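Local coordinates for histidine triad protein (Plasmodium falciparum 3D7, PDB 5CS2) that probably hydrolyses diadenosine triphosphate to AMP and ADP as a histidine triad enzyme of the FHIT type, and is bound here by the antimalarial natural product cyclomarin A, at residues 36-45 with 55-63. Numbering follows the deposited sequence.
Sequences FITTKYSYGF and HILLTTLKK
Two aromatic rings, Tyr43 and Phe45, lean across onto Thr59 and Leu57, and this pairing illustrates how an antiparallel hairpin sets different side chains on its two faces: rings against a methyl and a leucine on one, a ring against a bare glycine on the other. Four backbone hydrogen bonds join strands 42-45 and 56-60, each residue donating one and accepting one: Tyr43 with Thr59, then Phe45 with Leu57. The side chains of both pairs therefore emerge on the same face. Tyr43 CG sits between its own backbone N and carbonyl carbon (chi1 72°), which lays the ring alongside Thr59; Thr59 CG2 rests over one face of the Tyr43 ring, 3.7 Å from the centroid, a CH-pi contact. Thr59 turns its OG1 elsewhere, to the carbonyl of Val115. Leu57 CB likewise covers a face of the Phe45 ring, while Leu57 CD1 reaches Phe45 CE2 at 3.5 Å. Thr59 CG2 also meets the edge of that ring at CE1, so one methyl touches both aromatics. Leu61 CD2 packs against Tyr43 CD1 (3.6 Å), its CD1 lying near Thr39 O.

On the other face, the Phe36 ring lies against the backbone at Gly44, with Gly44 O over its centre. It crosses Ile56 at about a right angle; Phe36 CE2 lies 3.7 Å from Ile56 CG2. At the far end Leu61 N donates to Tyr41 O (2.8 Å) from above the carbonyl plane, and a water linking Tyr41 O to Lys62 N gives that oxygen a second grip. Near-straight backbone bonds thus fix the register and apolar contacts the ring orientations, with Leu57 beside His118 and Asn47, both predicted to bind substrate.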
ATOM      1  N   PHE A  36       8.369   5.046  16.592  1.00 17.24           N
ATOM      2  CA  PHE A  36       7.328   4.541  17.514  1.00 17.29           C
ATOM      3  C   PHE A  36       7.164   3.015  17.458  1.00 21.92           C
ATOM      4  O   PHE A  36       6.500   2.446  18.326  1.00 20.66           O
ATOM      5  CB  PHE A  36       6.012   5.275  17.287  1.00 18.28           C
ATOM      6  CG  PHE A  36       5.585   5.340  15.837  1.00 18.12           C
ATOM      7  CD1 PHE A  36       5.037   4.223  15.203  1.00 21.01           C
ATOM      8  CD2 PHE A  36       5.713   6.520  15.112  1.00 19.17           C
ATOM      9  CE1 PHE A  36       4.663   4.277  13.848  1.00 20.98           C
ATOM     10  CE2 PHE A  36       5.289   6.588  13.776  1.00 21.65           C
ATOM     11  CZ  PHE A  36       4.788   5.463  13.147  1.00 20.88           C
ATOM     12  N   ILE A  37       7.709   2.329  16.413  1.00 17.60           N
ATOM     13  CA  ILE A  37       7.594   0.884  16.339  1.00 18.14           C
ATOM     14  C   ILE A  37       8.707   0.333  15.455  1.00 21.88           C
ATOM     15  O   ILE A  37       9.034   0.949  14.445  1.00 20.16           O
ATOM     16  CB  ILE A  37       6.183   0.424  15.804  1.00 20.34           C
ATOM     17  CG1 ILE A  37       5.980  -1.102  15.959  1.00 21.23           C
ATOM     18  CG2 ILE A  37       5.944   0.879  14.336  1.00 21.23           C
ATOM     19  CD1 ILE A  37       4.446  -1.567  15.908  1.00 20.38           C
ATOM     20  N   THR A  38       9.212  -0.837  15.813  1.00 19.05           N
ATOM     21  CA  THR A  38      10.187  -1.612  15.072  1.00 19.22           C
ATOM     22  C   THR A  38       9.648  -3.026  14.974  1.00 24.65           C
ATOM     23  O   THR A  38       9.152  -3.571  15.965  1.00 25.02           O
ATOM     24  CB  THR A  38      11.583  -1.559  15.756  1.00 22.99           C
ATOM     25  OG1 THR A  38      11.919  -0.189  15.964  1.00 24.98           O
ATOM     26  CG2 THR A  38      12.669  -2.226  14.923  1.00 24.94           C
ATOM     27  N   THR A  39       9.728  -3.618  13.759  1.00 19.60           N
ATOM     28  CA  THR A  39       9.257  -4.970  13.458  1.00 20.30           C
ATOM     29  C   THR A  39      10.441  -5.779  12.937  1.00 24.65           C
ATOM     30  O   THR A  39      11.566  -5.268  12.912  1.00 25.10           O
ATOM     31  CB  THR A  39       8.050  -4.930  12.476  1.00 22.53           C
ATOM     32  OG1 THR A  39       8.560  -4.562  11.193  1.00 22.78           O
ATOM     33  CG2 THR A  39       6.964  -3.942  12.910  1.00 25.70           C
ATOM     34  N   LYS A  40      10.193  -7.018  12.511  1.00 23.71           N
ATOM     35  CA  LYS A  40      11.230  -7.899  11.988  1.00 24.70           C
ATOM     36  C   LYS A  40      11.951  -7.267  10.787  1.00 28.75           C
ATOM     37  O   LYS A  40      13.164  -7.410  10.682  1.00 30.32           O
ATOM     38  CB  LYS A  40      10.625  -9.261  11.603  1.00 27.15           C
ATOM     39  CG  LYS A  40      11.660 -10.309  11.194  1.00 41.88           C
ATOM     40  CD  LYS A  40      11.032 -11.682  10.996  1.00 54.50           C
ATOM     41  CE  LYS A  40      12.063 -12.725  10.636  1.00 70.05           C
ATOM     42  NZ  LYS A  40      11.476 -14.093  10.610  1.00 82.17           N
ATOM     43  N   TYR A  41      11.211  -6.555   9.906  1.00 22.77           N
ATOM     44  CA  TYR A  41      11.772  -5.953   8.681  1.00 21.59           C
ATOM     45  C   TYR A  41      11.523  -4.464   8.498  1.00 22.87           C
ATOM     46  O   TYR A  41      12.062  -3.878   7.557  1.00 25.56           O
ATOM     47  CB  TYR A  41      11.224  -6.695   7.455  1.00 22.83           C
ATOM     48  CG  TYR A  41      11.541  -8.169   7.412  1.00 25.79           C
ATOM     49  CD1 TYR A  41      12.792  -8.624   7.006  1.00 29.14           C
ATOM     50  CD2 TYR A  41      10.581  -9.116   7.750  1.00 26.20           C
ATOM     51  CE1 TYR A  41      13.087  -9.987   6.964  1.00 32.66           C
ATOM     52  CE2 TYR A  41      10.851 -10.481   7.667  1.00 26.60           C
ATOM     53  CZ  TYR A  41      12.118 -10.911   7.317  1.00 39.85           C
ATOM     54  OH  TYR A  41      12.380 -12.260   7.271  1.00 43.71           O
ATOM     55  N   SER A  42      10.719  -3.827   9.345  1.00 17.54           N
ATOM     56  CA  SER A  42      10.347  -2.430   9.098  1.00 15.65           C
ATOM     57  C   SER A  42      10.373  -1.601  10.366  1.00 18.12           C
ATOM     58  O   SER A  42      10.590  -2.139  11.451  1.00 19.83           O
ATOM     59  CB  SER A  42       8.907  -2.392   8.572  1.00 18.64           C
ATOM     60  OG  SER A  42       8.688  -3.299   7.516  1.00 26.50           O
ATOM     61  N   TYR A  43      10.126  -0.315  10.225  1.00 16.84           N
ATOM     62  CA  TYR A  43       9.954   0.588  11.344  1.00 15.51           C
ATOM     63  C   TYR A  43       9.064   1.753  10.962  1.00 19.07           C
ATOM     64  O   TYR A  43       8.886   2.046   9.787  1.00 19.94           O
ATOM     65  CB  TYR A  43      11.277   1.009  11.996  1.00 15.00           C
ATOM     66  CG  TYR A  43      12.129   1.959  11.198  1.00 16.62           C
ATOM     67  CD1 TYR A  43      13.025   1.486  10.245  1.00 18.28           C
ATOM     68  CD2 TYR A  43      12.082   3.329  11.430  1.00 17.14           C
ATOM     69  CE1 TYR A  43      13.865   2.363   9.551  1.00 17.21           C
ATOM     70  CE2 TYR A  43      12.902   4.213  10.729  1.00 17.34           C
ATOM     71  CZ  TYR A  43      13.811   3.720   9.814  1.00 18.15           C
ATOM     72  OH  TYR A  43      14.617   4.603   9.115  1.00 21.18           O
ATOM     73  N   GLY A  44       8.452   2.354  11.956  1.00 16.96           N
ATOM     74  CA  GLY A  44       7.556   3.481  11.787  1.00 15.89           C
ATOM     75  C   GLY A  44       8.108   4.661  12.536  1.00 19.38           C
ATOM     76  O   GLY A  44       8.565   4.519  13.674  1.00 17.71           O
ATOM     77  N   PHE A  45       8.097   5.813  11.899  1.00 17.38           N
ATOM     78  CA  PHE A  45       8.594   7.029  12.513  1.00 17.93           C
ATOM     79  C   PHE A  45       7.773   8.251  12.147  1.00 22.21           C
ATOM     80  O   PHE A  45       7.092   8.274  11.106  1.00 20.68           O
ATOM     81  CB  PHE A  45      10.094   7.210  12.224  1.00 19.23           C
ATOM     82  CG  PHE A  45      10.441   7.396  10.759  1.00 20.81           C
ATOM     83  CD1 PHE A  45      10.469   6.309   9.890  1.00 22.68           C
ATOM     84  CD2 PHE A  45      10.743   8.648  10.260  1.00 22.96           C
ATOM     85  CE1 PHE A  45      10.787   6.480   8.532  1.00 23.61           C
ATOM     86  CE2 PHE A  45      11.107   8.809   8.911  1.00 25.40           C
ATOM     87  CZ  PHE A  45      11.131   7.724   8.068  1.00 22.54           C
ATOM     88  N   HIS A  55       0.763  12.635  10.293  1.00 19.68           N
ATOM     89  CA  HIS A  55       1.472  12.104   9.105  1.00 19.74           C
ATOM     90  C   HIS A  55       2.683  11.306   9.565  1.00 23.55           C
ATOM     91  O   HIS A  55       3.601  11.848  10.194  1.00 22.49           O
ATOM     92  CB  HIS A  55       1.907  13.271   8.203  1.00 19.76           C
ATOM     93  CG  HIS A  55       2.506  12.894   6.871  1.00 21.81           C
ATOM     94  ND1 HIS A  55       2.683  13.847   5.880  1.00 23.15           N
ATOM     95  CD2 HIS A  55       2.966  11.705   6.419  1.00 22.41           C
ATOM     96  CE1 HIS A  55       3.236  13.207   4.861  1.00 22.68           C
ATOM     97  NE2 HIS A  55       3.405  11.913   5.126  1.00 21.70           N
ATOM     98  N   ILE A  56       2.658   9.998   9.310  1.00 19.19           N
ATOM     99  CA  ILE A  56       3.721   9.087   9.692  1.00 17.71           C
ATOM    100  C   ILE A  56       4.305   8.371   8.482  1.00 19.46           C
ATOM    101  O   ILE A  56       3.674   8.309   7.424  1.00 19.30           O
ATOM    102  CB  ILE A  56       3.291   8.088  10.774  1.00 19.31           C
ATOM    103  CG1 ILE A  56       2.054   7.280  10.276  1.00 17.98           C
ATOM    104  CG2 ILE A  56       2.964   8.863  12.116  1.00 20.27           C
ATOM    105  CD1 ILE A  56       1.782   6.030  11.055  1.00 19.75           C
ATOM    106  N   LEU A  57       5.484   7.807   8.676  1.00 16.70           N
ATOM    107  CA  LEU A  57       6.204   7.070   7.625  1.00 17.68           C
ATOM    108  C   LEU A  57       6.548   5.683   8.093  1.00 20.12           C
ATOM    109  O   LEU A  57       6.933   5.508   9.253  1.00 19.58           O
ATOM    110  CB  LEU A  57       7.501   7.838   7.270  1.00 18.68           C
ATOM    111  CG  LEU A  57       7.299   9.285   6.805  1.00 24.11           C
ATOM    112  CD1 LEU A  57       8.587  10.068   6.852  1.00 25.18           C
ATOM    113  CD2 LEU A  57       6.629   9.344   5.446  1.00 24.28           C
ATOM    114  N   LEU A  58       6.468   4.694   7.187  1.00 15.37           N
ATOM    115  CA  LEU A  58       6.894   3.322   7.474  1.00 14.81           C
ATOM    116  C   LEU A  58       7.972   2.985   6.462  1.00 21.57           C
ATOM    117  O   LEU A  58       7.803   3.308   5.287  1.00 19.91           O
ATOM    118  CB  LEU A  58       5.764   2.300   7.314  1.00 17.06           C
ATOM    119  CG  LEU A  58       4.453   2.588   8.061  1.00 21.82           C
ATOM    120  CD1 LEU A  58       3.545   1.392   7.970  1.00 21.71           C
ATOM    121  CD2 LEU A  58       4.670   2.860   9.530  1.00 25.25           C
ATOM    122  N   THR A  59       9.071   2.368   6.905  1.00 17.92           N
ATOM    123  CA  THR A  59      10.120   2.037   5.943  1.00 17.10           C
ATOM    124  C   THR A  59      10.738   0.718   6.297  1.00 20.85           C
ATOM    125  O   THR A  59      10.516   0.206   7.401  1.00 21.54           O
ATOM    126  CB  THR A  59      11.136   3.199   5.808  1.00 23.01           C
ATOM    127  OG1 THR A  59      11.954   2.989   4.643  1.00 24.14           O
ATOM    128  CG2 THR A  59      12.042   3.313   6.982  1.00 18.47           C
ATOM    129  N   THR A  60      11.545   0.167   5.385  1.00 18.35           N
ATOM    130  CA  THR A  60      12.230  -1.098   5.623  1.00 17.78           C
ATOM    131  C   THR A  60      13.499  -0.842   6.414  1.00 21.21           C
ATOM    132  O   THR A  60      14.091   0.216   6.267  1.00 22.36           O
ATOM    133  CB  THR A  60      12.580  -1.777   4.292  1.00 24.96           C
ATOM    134  OG1 THR A  60      13.198  -0.783   3.477  1.00 22.77           O
ATOM    135  CG2 THR A  60      11.345  -2.351   3.585  1.00 25.66           C
ATOM    136  N   LEU A  61      13.910  -1.789   7.271  1.00 20.02           N
ATOM    137  CA  LEU A  61      15.133  -1.610   8.058  1.00 20.56           C
ATOM    138  C   LEU A  61      16.344  -1.656   7.107  1.00 26.32           C
ATOM    139  O   LEU A  61      17.318  -0.922   7.308  1.00 26.19           O
ATOM    140  CB  LEU A  61      15.239  -2.702   9.143  1.00 20.85           C
ATOM    141  CG  LEU A  61      14.349  -2.513  10.379  1.00 25.00           C
ATOM    142  CD1 LEU A  61      14.139  -3.830  11.129  1.00 25.70           C
ATOM    143  CD2 LEU A  61      14.880  -1.431  11.310  1.00 28.39           C
ATOM    144  N   LYS A  62      16.246  -2.499   6.059  1.00 23.55           N
ATOM    145  CA  LYS A  62      17.257  -2.615   5.003  1.00 25.03           C
ATOM    146  C   LYS A  62      16.958  -1.582   3.914  1.00 30.12           C
ATOM    147  O   LYS A  62      15.813  -1.469   3.468  1.00 29.19           O
ATOM    148  CB  LYS A  62      17.288  -4.046   4.430  1.00 29.38           C
ATOM    149  CG  LYS A  62      18.385  -4.245   3.381  1.00 50.21           C
ATOM    150  CD  LYS A  62      18.901  -5.681   3.288  1.00 61.23           C
ATOM    151  CE  LYS A  62      20.042  -5.812   2.293  1.00 70.09           C
ATOM    152  NZ  LYS A  62      21.261  -5.056   2.711  1.00 76.69           N
ATOM    153  N   LYS A  63      17.980  -0.806   3.498  1.00 27.12           N
ATOM    154  CA  LYS A  63      17.796   0.210   2.469  1.00 27.05           C
ATOM    155  C   LYS A  63      17.554  -0.459   1.111  1.00 31.57           C
ATOM    156  O   LYS A  63      18.397  -1.214   0.624  1.00 32.37           O
ATOM    157  CB  LYS A  63      18.990   1.171   2.408  1.00 29.74           C
ATOM    158  CG  LYS A  63      18.687   2.434   1.629  1.00 43.11           C
ATOM    159  CD  LYS A  63      19.947   3.052   1.045  1.00 53.53           C
ATOM    160  CE  LYS A  63      19.613   4.091   0.011  1.00 63.35           C
ATOM    161  NZ  LYS A  63      19.344   3.503  -1.330  1.00 72.06           N
TER
HETATM  162  O   HOH W   1      14.143  -4.866   5.784  1.00 27.04           O